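Local atomic coordinates of glycerophosphoryl diester phosphodiesterase (Parabacteroides distasonis, PDB entry 3MZ2), a protein that probably hydrolyses glycerophosphodiesters, releasing an alcohol and glycerol phosphate. Residues Y45-E51 with T115-P120; N55-T60 with P268-E273; T133-D138 with Y159-H165; T235-D240 with A251-I255. One frame throughout, in Å; residues are numbered along the deposited sequence. Where two conformers were deposited one is given.

All four contacts belong to one TIM-barrel domain of the glycerophosphodiester phosphodiesterase family. Contacts 1 and 2 share helix 50-59. Their centres are about 17 Å apart, and Tyr45 of contact 1 packs on Asn55 of contact 2. Contact 2 joins this helix to helix 268-275 near the end of the chain, so contacts 3 and 4 both fall inside the loop it closes. Contact 3 pairs strands 135-137 and 160-164 in the barrel sheet. Contact 4 follows strand 231-234 and touches contact 2 through Tyr252 and Val271; the centres lie about 15 Å apart. Long-range closure at contact 2 thus brings the first and last barrel helices together.

Contact 1: Y45-E51 with T115-P120; sequences YPENSME and TNYRIP
Glu51 lies over one face of the Tyr117 ring. Its CG is 3.4 Å from the ring centroid and only 9° off the ring normal, a CH-pi contact. The Glu51 chain bends at chi2 (85°), which folds the carboxylate back over the ring. The two planes are 11° apart, so carboxylate and ring are stacked. Pro46 meets the same ring differently. Its CD comes to the edge, in the ring plane, 3.7 Å from Tyr117 CD2. Pro46 and Thr115 reach toward each other, Pro46 CG 3.7 Å from Thr115 CG2. At the other end Met50 and Pro120 slide past each other in opposite directions, Met50 CG lying 3.8 Å from Pro120 CB.

Pro46, Glu47 and Asn48 form the Pro-Glu-Asn signature known from this family. Glu47 OE2 forms salt bridges with Arg38, Arg41 and Arg86. Residues 115-120 belong to the long connection between strand 76-78 and helix 122-129.

No direct hydrogen bond crosses the contact. Two waters do the bridging. One links Met50 N, Glu51 OE1 (2.7 Å from the water) and Arg118 O. The second donates to Glu51 OE2 at 2.6 Å and accepts from Arg118 N. Each carboxylate oxygen therefore has its own water, which probably helps hold the group flat on the ring. The polar link across the contact thus depends on these two waters.

Contact 2: N55-T60 with P268-E273; sequences NTLSYT and PIEVAE
Thr60 and Ala272 make the tight part of this contact. Thr60 CB is 3.5 Å from Ala272 CB, closer than usual for two carbons. Thr60 OG1 is anti to its backbone N (chi1 -177°) and lies 3.6 Å from the same methyl. Thr56 and Pro268 continue this inner side. The two side chains cross at about a right angle, with Thr56 CG2 3.7 Å from Pro268 CG. Thr56 OG1 bonds back to Thr52 O within its own helix. Thr60, Pro268 and Ala272 all rest on Ile34 of strand 33-36.

The outer side reaches solvent. Here Ile269 packs closely on an exposed Tyr59. Ile269 CG2 sits over one face of the Tyr59 ring, 4.0 Å from the centroid and 27° off the normal, a CH-pi contact. Ile269 CD1 reaches Tyr59 CD1 at 3.5 Å and also Asn55 ND2 at 3.6 Å. The loose part is Glu273. It comes near the ring obliquely, with its carboxylate plane turned 53° from it. Its nearest atom, OE2, stays 4.1 Å from Tyr59 CD2.

Helices 55-59 and 268-273 run nearly parallel, with axes 9.5 Å apart. They follow the neighbouring barrel strands 33-36 and 262-265, so the contact helps close the ring of outer helices. No hydrogen bond crosses it. Apolar contact and the fit of small side chains hold the two helices together.

Contact 3: T133-D138 with Y159-H165; sequences TILILD and YVMITVH
Ile134 has CG1 beside the backbone N (chi1 -54°), which sends CG2 anti to that N, and Met161 is extended at chi2 (165°). These put the selenium of Met161 3.5 Å from Ile134 CG2. Ile136 lies alongside Met161, pointing the same way. On the other face of the sheet, Leu137 CD1 meets Val160 CG1 at 3.7 Å, and helix 144-153 covers this pair. Strands 135-137 and 160-164 are parallel barrel neighbours and, with that helix, form a beta-alpha-beta unit.

Four backbone bonds join them: Leu135 N to Tyr159 O, Met161 N to Leu135 O, Leu137 N to Met161 O and Thr163 N to Leu137 O. The Met161 bond, 2.7 Å from its N to Leu135 O, is nearly straight.

At the C-terminal ends the contact becomes polar. Asp138 OD1 is 4.3 Å from His165 NE2. A water lies between them, 2.6 Å from Asp138 OD1 and at the ring edge. Asp138 OD2 forms a salt bridge with Lys140. A sulfate, probably from the crystallisation liquor, lies about 4 Å from the side chain and may mark a pocket. Apolar packing thus gives way to hydrated charge at the strand ends, consistent with an anion-binding barrel mouth.

Contact 4: T235-D240 with A251-I255; sequences TAPSDD and AYRMI
A loop-to-helix link of the barrel brings Asp240 against Tyr252: the loop after strand 231-234 meets helix 245-257. Tyr252 OH donates to Asp240 OD1 at 2.7 Å. The bond reaches the anti side of the carboxylate, 33° out of its plane. OD1 lies at the ring edge, near the ring plane. The ring and carboxylate planes are 74° apart. Thr235 OG1 is hydrogen-bonded to the same oxygen at 2.8 Å from the opposite face; Glu264 O is its second partner. Ser265 OG is a further partner of Asp240 OD1, and Asp266 N bonds to OD2. The carboxylate is fixed from several sides.

In the TIM barrel this region joins the C-terminal ends of the neighbouring parallel strands 231-234 and 262-265. Thr235 O accepts from both Ser238 N and Asp240 N, which curls the loop back on itself.

Beyond this group the contact is van der Waals packing, in part of a carboxylate against methyls. With OG1 turned to Asp240 (chi1 55°), Thr235 CG2 presses on Ile255 CD1 at 3.4 Å, tighter than usual. Asp239 comes from the direction opposite to Ile255, with OD1 3.5 Å from Ala251 CB and OD2 near Ile255 CD1.

Contact 1: Y45-E51 with T115-P120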
# COMPACT_ATOMS: atom_id res chain seq x y z
N TYR A 45 21.40 2.32 -15.73
CA TYR A 45 21.26 1.68 -14.41
C TYR A 45 19.80 1.78 -13.94
O TYR A 45 19.38 2.72 -13.29
CB TYR A 45 22.26 2.29 -13.41
CG TYR A 45 23.68 1.92 -13.79
CD1 TYR A 45 24.09 0.62 -13.67
CD2 TYR A 45 24.57 2.84 -14.35
CE1 TYR A 45 25.34 0.22 -14.00
CE2 TYR A 45 25.85 2.42 -14.74
CZ TYR A 45 26.21 1.10 -14.53
OH TYR A 45 27.45 0.57 -14.86
N PRO A 46 19.02 0.74 -14.25
CA PRO A 46 17.64 0.72 -13.81
C PRO A 46 17.41 0.59 -12.29
O PRO A 46 18.25 0.05 -11.56
CB PRO A 46 17.09 -0.53 -14.52
CG PRO A 46 18.06 -0.85 -15.62
CD PRO A 46 19.37 -0.43 -15.08
N GLU A 47 16.28 1.08 -11.84
CA GLU A 47 15.72 0.79 -10.50
C GLU A 47 15.69 -0.69 -10.24
O GLU A 47 15.49 -1.46 -11.19
CB GLU A 47 14.24 1.16 -10.47
CG GLU A 47 13.97 2.57 -10.40
CD GLU A 47 12.49 2.90 -10.47
OE1 GLU A 47 11.58 2.04 -10.23
OE2 GLU A 47 12.27 4.09 -10.71
N ASN A 48 15.86 -1.07 -8.97
CA ASN A 48 15.65 -2.46 -8.54
C ASN A 48 16.41 -3.46 -9.43
O ASN A 48 15.86 -4.47 -9.88
CB ASN A 48 14.15 -2.79 -8.47
CG ASN A 48 13.47 -2.21 -7.25
OD1 ASN A 48 13.82 -2.55 -6.11
ND2 ASN A 48 12.46 -1.36 -7.46
N SER A 49 17.68 -3.16 -9.64
CA SER A 49 18.54 -4.04 -10.42
C SER A 49 19.82 -4.29 -9.68
O SER A 49 20.33 -3.42 -8.98
CB SER A 49 18.84 -3.46 -11.81
OG SER A 49 19.81 -2.41 -11.77
N MSE A 50 20.34 -5.51 -9.82
CA MSE A 50 21.59 -5.87 -9.14
C MSE A 50 22.70 -4.97 -9.63
O MSE A 50 23.59 -4.57 -8.88
CB MSE A 50 21.97 -7.29 -9.48
CG MSE A 50 20.96 -8.33 -9.15
SE MSE A 50 20.73 -8.40 -7.20
CE MSE A 50 22.57 -8.95 -6.78
N GLU A 51 22.66 -4.68 -10.92
CA GLU A 51 23.71 -3.88 -11.56
C GLU A 51 23.76 -2.48 -10.96
O GLU A 51 24.83 -1.91 -10.74
CB GLU A 51 23.46 -3.83 -13.08
CG GLU A 51 23.70 -5.17 -13.77
CD GLU A 51 22.50 -6.14 -13.76
OE1 GLU A 51 21.43 -5.80 -13.21
OE2 GLU A 51 22.64 -7.26 -14.31
N THR A 115 18.06 -1.82 -21.25
CA THR A 115 19.37 -2.39 -20.91
C THR A 115 19.30 -3.88 -21.23
O THR A 115 18.29 -4.37 -21.73
CB THR A 115 19.70 -2.19 -19.44
OG1 THR A 115 18.83 -3.04 -18.66
CG2 THR A 115 19.54 -0.70 -19.03
N ASN A 116 20.38 -4.61 -20.94
CA ASN A 116 20.34 -6.06 -20.97
C ASN A 116 20.28 -6.67 -19.57
O ASN A 116 20.69 -7.80 -19.36
CB ASN A 116 21.55 -6.64 -21.72
CG ASN A 116 21.31 -8.05 -22.20
OD1 ASN A 116 20.19 -8.42 -22.58
ND2 ASN A 116 22.36 -8.86 -22.21
N TYR A 117 19.78 -5.89 -18.61
CA TYR A 117 19.64 -6.37 -17.24
C TYR A 117 18.22 -6.90 -17.04
O TYR A 117 17.27 -6.45 -17.67
CB TYR A 117 19.96 -5.26 -16.23
CG TYR A 117 21.32 -4.59 -16.49
CD1 TYR A 117 22.41 -5.35 -17.01
CD2 TYR A 117 21.52 -3.24 -16.27
CE1 TYR A 117 23.64 -4.76 -17.26
CE2 TYR A 117 22.77 -2.64 -16.52
CZ TYR A 117 23.80 -3.40 -17.00
OH TYR A 117 25.03 -2.82 -17.26
N ARG A 118 18.10 -7.88 -16.15
CA ARG A 118 16.85 -8.58 -15.88
C ARG A 118 16.31 -8.27 -14.48
O ARG A 118 17.06 -7.85 -13.61
CB ARG A 118 17.09 -10.08 -15.93
CG ARG A 118 17.61 -10.61 -17.27
CD ARG A 118 17.85 -12.13 -17.18
N ILE A 119 15.01 -8.46 -14.31
CA ILE A 119 14.36 -8.37 -13.01
C ILE A 119 15.00 -9.41 -12.09
O ILE A 119 15.00 -10.59 -12.42
CB ILE A 119 12.83 -8.60 -13.11
CG1 ILE A 119 12.21 -7.54 -14.01
CG2 ILE A 119 12.16 -8.63 -11.70
CD1 ILE A 119 10.82 -7.93 -14.51
N PRO A 120 15.53 -8.97 -10.93
CA PRO A 120 16.18 -9.90 -9.99
C PRO A 120 15.21 -10.45 -8.96
O PRO A 120 14.19 -9.83 -8.68
CB PRO A 120 17.18 -9.03 -9.26
CG PRO A 120 16.52 -7.70 -9.20
CD PRO A 120 15.74 -7.56 -10.51
O HOH W 1 19.33 -7.12 -12.06
O HOH W 2 20.67 -8.81 -14.98

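Contact 2: N55-T60 with P268-E273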
# COMPACT_ATOMS: atom_id res chain seq x y z
N ASN A 55 26.93 -0.75 -9.04
CA ASN A 55 27.39 0.55 -9.53
C ASN A 55 27.40 1.59 -8.42
O ASN A 55 28.40 2.28 -8.20
CB ASN A 55 26.51 1.05 -10.68
CG ASN A 55 27.05 2.33 -11.32
OD1 ASN A 55 28.18 2.35 -11.80
ND2 ASN A 55 26.23 3.38 -11.36
N THR A 56 26.32 1.70 -7.67
CA THR A 56 26.30 2.66 -6.58
C THR A 56 27.43 2.42 -5.58
O THR A 56 28.10 3.35 -5.20
CB THR A 56 24.94 2.68 -5.85
OG1 THR A 56 23.91 3.04 -6.76
CG2 THR A 56 24.91 3.67 -4.66
N LEU A 57 27.64 1.18 -5.13
CA LEU A 57 28.74 0.90 -4.21
C LEU A 57 30.15 1.22 -4.73
O LEU A 57 31.06 1.47 -3.93
CB LEU A 57 28.70 -0.54 -3.75
CG LEU A 57 27.48 -0.93 -2.93
CD1 LEU A 57 27.71 -2.33 -2.39
CD2 LEU A 57 27.15 0.05 -1.80
N SER A 58 30.35 1.25 -6.05
CA SER A 58 31.65 1.64 -6.61
C SER A 58 32.01 3.10 -6.30
O SER A 58 33.18 3.47 -6.25
CB SER A 58 31.66 1.42 -8.13
OG SER A 58 31.32 0.09 -8.47
N TYR A 59 30.98 3.94 -6.10
CA TYR A 59 31.15 5.37 -5.78
C TYR A 59 30.94 5.74 -4.31
O TYR A 59 31.54 6.69 -3.81
CB TYR A 59 30.17 6.20 -6.60
CG TYR A 59 30.39 6.15 -8.08
CD1 TYR A 59 29.78 5.19 -8.85
CD2 TYR A 59 31.17 7.13 -8.72
CE1 TYR A 59 29.96 5.14 -10.24
CE2 TYR A 59 31.35 7.10 -10.12
CZ TYR A 59 30.74 6.09 -10.86
OH TYR A 59 30.89 6.02 -12.24
N THR A 60 30.06 5.02 -3.61
CA THR A 60 29.75 5.33 -2.25
C THR A 60 29.28 4.15 -1.44
O THR A 60 28.58 3.31 -1.97
CB THR A 60 28.64 6.45 -2.22
OG1 THR A 60 28.35 6.84 -0.87
CG2 THR A 60 27.33 6.00 -2.94
N PRO A 268 21.85 8.45 -5.55
CA PRO A 268 22.82 8.31 -4.44
C PRO A 268 24.26 8.71 -4.76
O PRO A 268 25.01 9.13 -3.86
CB PRO A 268 22.73 6.83 -4.10
CG PRO A 268 22.22 6.17 -5.38
CD PRO A 268 21.26 7.14 -5.94
N ILE A 269 24.69 8.53 -6.01
CA ILE A 269 26.04 8.91 -6.44
C ILE A 269 26.15 10.41 -6.44
O ILE A 269 27.15 10.98 -5.99
CB ILE A 269 26.43 8.30 -7.80
CG1 ILE A 269 26.36 6.76 -7.73
CG2 ILE A 269 27.91 8.77 -8.18
CD1 ILE A 269 26.39 6.12 -9.09
N GLU A 270 25.10 11.10 -6.89
CA GLU A 270 25.14 12.57 -6.84
C GLU A 270 25.17 13.04 -5.39
O GLU A 270 25.85 14.03 -5.05
CB GLU A 270 23.94 13.18 -7.55
CG GLU A 270 23.98 13.11 -9.02
CD GLU A 270 22.88 13.96 -9.67
OE1 GLU A 270 22.55 15.04 -9.17
OE2 GLU A 270 22.33 13.51 -10.69
N VAL A 271 24.39 12.36 -4.53
CA VAL A 271 24.37 12.70 -3.11
C VAL A 271 25.80 12.55 -2.55
O VAL A 271 26.30 13.47 -1.88
CB VAL A 271 23.37 11.87 -2.29
CG1 VAL A 271 23.46 12.27 -0.81
CG2 VAL A 271 21.97 12.13 -2.78
N ALA A 272 26.44 11.44 -2.87
CA ALA A 272 27.80 11.18 -2.40
C ALA A 272 28.76 12.25 -2.84
O ALA A 272 29.54 12.76 -2.05
CB ALA A 272 28.30 9.82 -2.90
N GLU A 273 28.75 12.59 -4.13
CA GLU A 273 29.62 13.66 -4.63
C GLU A 273 29.34 15.00 -3.96
O GLU A 273 30.29 15.74 -3.62
CB GLU A 273 29.56 13.74 -6.17
CG GLU A 273 30.11 12.43 -6.75
CD GLU A 273 30.24 12.34 -8.25
OE1 GLU A 273 29.98 13.36 -8.93
OE2 GLU A 273 30.63 11.23 -8.73

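Contact 3: T133-D138 with Y159-H165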
# COMPACT_ATOMS: atom_id res chain seq x y z
N THR A 133 26.28 -4.68 2.27
CA THR A 133 25.35 -3.59 2.49
C THR A 133 24.15 -4.10 3.33
O THR A 133 24.19 -5.20 3.88
CB THR A 133 24.87 -3.01 1.11
OG1 THR A 133 24.02 -1.86 1.32
CG2 THR A 133 24.11 -4.04 0.30
N ILE A 134 23.12 -3.29 3.45
CA ILE A 134 21.90 -3.63 4.13
C ILE A 134 20.79 -3.32 3.15
O ILE A 134 20.81 -2.26 2.53
CB ILE A 134 21.69 -2.73 5.37
CG1 ILE A 134 22.87 -2.77 6.30
CG2 ILE A 134 20.36 -3.08 6.13
CD1 ILE A 134 22.95 -1.62 7.21
N LEU A 135 19.84 -4.21 2.99
CA LEU A 135 18.68 -3.97 2.19
C LEU A 135 17.52 -3.55 3.09
O LEU A 135 17.41 -4.00 4.26
CB LEU A 135 18.30 -5.28 1.45
CG LEU A 135 19.38 -5.93 0.57
CD1 LEU A 135 18.86 -7.24 -0.02
CD2 LEU A 135 19.87 -4.96 -0.47
N ILE A 136 16.63 -2.73 2.56
CA ILE A 136 15.50 -2.22 3.30
C ILE A 136 14.24 -2.50 2.48
O ILE A 136 14.10 -1.99 1.35
CB ILE A 136 15.64 -0.72 3.61
CG1 ILE A 136 16.98 -0.46 4.30
CG2 ILE A 136 14.40 -0.28 4.50
CD1 ILE A 136 17.32 1.07 4.57
N LEU A 137 13.38 -3.37 2.99
CA LEU A 137 12.24 -3.87 2.23
C LEU A 137 11.01 -2.97 2.38
O LEU A 137 10.42 -2.84 3.48
CB LEU A 137 11.84 -5.29 2.65
CG LEU A 137 12.97 -6.34 2.63
CD1 LEU A 137 12.40 -7.76 2.91
CD2 LEU A 137 13.80 -6.33 1.34
N ASP A 138 10.56 -2.43 1.26
CA ASP A 138 9.28 -1.74 1.25
C ASP A 138 8.19 -2.84 1.11
O ASP A 138 8.49 -4.03 1.04
CB ASP A 138 9.26 -0.72 0.10
CG ASP A 138 8.16 0.33 0.25
OD1 ASP A 138 7.51 0.41 1.31
OD2 ASP A 138 7.98 1.10 -0.72
N TYR A 159 21.20 -7.78 7.95
CA TYR A 159 21.38 -7.10 6.67
C TYR A 159 20.10 -6.92 5.86
O TYR A 159 20.16 -6.47 4.72
CB TYR A 159 22.48 -7.73 5.80
CG TYR A 159 22.35 -9.20 5.52
CD1 TYR A 159 22.78 -10.16 6.47
CD2 TYR A 159 21.97 -9.66 4.24
CE1 TYR A 159 22.66 -11.51 6.20
CE2 TYR A 159 21.88 -11.01 3.98
CZ TYR A 159 22.20 -11.93 4.95
OH TYR A 159 22.12 -13.26 4.65
N VAL A 160 18.95 -7.27 6.42
CA VAL A 160 17.67 -7.05 5.72
C VAL A 160 16.72 -6.42 6.73
O VAL A 160 16.29 -7.08 7.68
CB VAL A 160 17.09 -8.35 5.13
CG1 VAL A 160 15.78 -8.07 4.31
CG2 VAL A 160 18.11 -9.12 4.30
N MSE A 161 16.42 -5.13 6.55
CA MSE A 161 15.55 -4.36 7.44
C MSE A 161 14.15 -4.31 6.86
O MSE A 161 13.99 -4.51 5.64
CB MSE A 161 16.05 -2.91 7.63
CG MSE A 161 17.34 -2.87 8.36
SE MSE A 161 18.24 -1.14 8.21
CE MSE A 161 16.90 0.06 9.01
N ILE A 162 13.18 -3.98 7.70
CA ILE A 162 11.77 -3.95 7.27
C ILE A 162 11.23 -2.53 7.44
O ILE A 162 11.37 -1.95 8.49
CB ILE A 162 10.92 -4.93 8.10
CG1 ILE A 162 11.50 -6.35 8.01
CG2 ILE A 162 9.43 -4.91 7.62
CD1 ILE A 162 11.02 -7.31 9.14
N THR A 163 10.61 -1.99 6.39
CA THR A 163 9.96 -0.70 6.46
C THR A 163 8.60 -0.90 7.07
O THR A 163 7.84 -1.77 6.64
CB THR A 163 9.80 -0.04 5.07
OG1 THR A 163 11.09 0.11 4.49
CG2 THR A 163 9.14 1.37 5.23
N VAL A 164 8.30 -0.08 8.08
CA VAL A 164 7.01 -0.12 8.79
C VAL A 164 6.46 1.28 8.86
O VAL A 164 7.24 2.26 9.03
CB VAL A 164 7.15 -0.71 10.22
CG1 VAL A 164 7.51 -2.24 10.13
CG2 VAL A 164 8.14 0.05 11.09
N HIS A 165 5.15 1.38 8.66
CA HIS A 165 4.50 2.68 8.59
C HIS A 165 3.94 3.17 9.93
O HIS A 165 3.60 4.33 10.08
CB HIS A 165 3.41 2.68 7.52
CG HIS A 165 3.92 2.46 6.14
ND1 HIS A 165 3.20 1.78 5.18
CD2 HIS A 165 5.10 2.80 5.56
CE1 HIS A 165 3.91 1.74 4.06
NE2 HIS A 165 5.06 2.35 4.26
O HOH W 3 7.83 -3.61 4.58
O HOH W 4 6.90 2.77 2.06
O HOH W 5 6.38 -0.72 4.18

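Contact 4: T235-D240 with A251-I255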
# COMPACT_ATOMS: atom_id res chain seq x y z
N THR A 235 14.73 12.38 -0.62
CA THR A 235 14.74 13.41 -1.63
C THR A 235 14.07 12.95 -2.95
O THR A 235 13.97 13.73 -3.91
CB THR A 235 16.16 13.91 -1.91
OG1 THR A 235 17.01 12.83 -2.26
CG2 THR A 235 16.73 14.64 -0.66
N ALA A 236 13.59 11.71 -2.98
CA ALA A 236 13.05 11.18 -4.24
C ALA A 236 11.91 12.04 -4.78
O ALA A 236 11.89 12.37 -5.95
CB ALA A 236 12.63 9.66 -4.08
N PRO A 237 10.96 12.45 -3.93
CA PRO A 237 9.87 13.29 -4.48
C PRO A 237 10.19 14.77 -4.52
O PRO A 237 9.43 15.60 -5.11
CB PRO A 237 8.71 13.02 -3.49
CG PRO A 237 9.28 12.50 -2.29
CD PRO A 237 10.71 12.03 -2.54
N SER A 238 11.29 15.12 -3.88
CA SER A 238 11.56 16.54 -3.60
C SER A 238 12.86 16.96 -4.29
O SER A 238 12.85 17.23 -5.50
CB SER A 238 11.57 16.77 -2.09
OG SER A 238 12.43 15.81 -1.43
N ASP A 239 13.97 17.00 -3.58
CA ASP A 239 15.19 17.60 -4.14
C ASP A 239 15.77 16.85 -5.33
O ASP A 239 16.46 17.45 -6.13
CB ASP A 239 16.23 17.85 -3.06
CG ASP A 239 15.64 18.56 -1.86
OD1 ASP A 239 15.47 19.78 -1.96
OD2 ASP A 239 15.22 17.90 -0.87
N ASP A 240 15.50 15.54 -5.47
CA ASP A 240 15.97 14.81 -6.65
C ASP A 240 15.41 15.37 -7.94
O ASP A 240 15.94 15.11 -9.01
CB ASP A 240 15.59 13.32 -6.60
CG ASP A 240 16.36 12.54 -5.56
OD1 ASP A 240 17.35 13.06 -5.01
OD2 ASP A 240 16.06 11.35 -5.38
N ALA A 251 21.14 21.31 -2.42
CA ALA A 251 20.05 20.80 -1.62
C ALA A 251 20.48 19.63 -0.71
O ALA A 251 20.14 19.57 0.46
CB ALA A 251 18.89 20.35 -2.56
N TYR A 252 21.29 18.72 -1.24
CA TYR A 252 21.77 17.60 -0.44
C TYR A 252 22.65 18.08 0.71
O TYR A 252 22.52 17.63 1.84
CB TYR A 252 22.53 16.58 -1.30
CG TYR A 252 21.72 16.00 -2.47
CD1 TYR A 252 20.40 15.60 -2.31
CD2 TYR A 252 22.32 15.82 -3.71
CE1 TYR A 252 19.68 15.07 -3.37
CE2 TYR A 252 21.61 15.29 -4.79
CZ TYR A 252 20.29 14.91 -4.61
OH TYR A 252 19.61 14.39 -5.68
N ARG A 253 23.54 19.03 0.43
CA ARG A 253 24.32 19.64 1.52
C ARG A 253 23.48 20.35 2.57
O ARG A 253 23.73 20.20 3.76
CB ARG A 253 25.42 20.56 0.93
CG ARG A 253 26.57 19.80 0.29
CD ARG A 253 27.66 20.75 -0.14
NE ARG A 253 27.28 21.68 -1.20
CZ ARG A 253 27.41 21.45 -2.51
NH1 ARG A 253 27.94 20.27 -2.96
NH2 ARG A 253 27.04 22.39 -3.38
N MSE A 254 22.45 21.08 2.15
CA MSE A 254 21.58 21.80 3.09
C MSE A 254 20.91 20.79 4.05
O MSE A 254 20.84 21.02 5.25
CB MSE A 254 20.55 22.62 2.32
CG MSE A 254 19.55 23.29 3.17
SE MSE A 254 18.83 24.90 2.27
CE MSE A 254 18.14 24.08 0.59
N ILE A 255 20.50 19.63 3.52
CA ILE A 255 19.87 18.61 4.35
C ILE A 255 20.82 18.16 5.45
O ILE A 255 20.43 18.10 6.62
CB ILE A 255 19.35 17.42 3.55
CG1 ILE A 255 18.17 17.87 2.69
CG2 ILE A 255 18.96 16.29 4.51
CD1 ILE A 255 17.88 16.98 1.48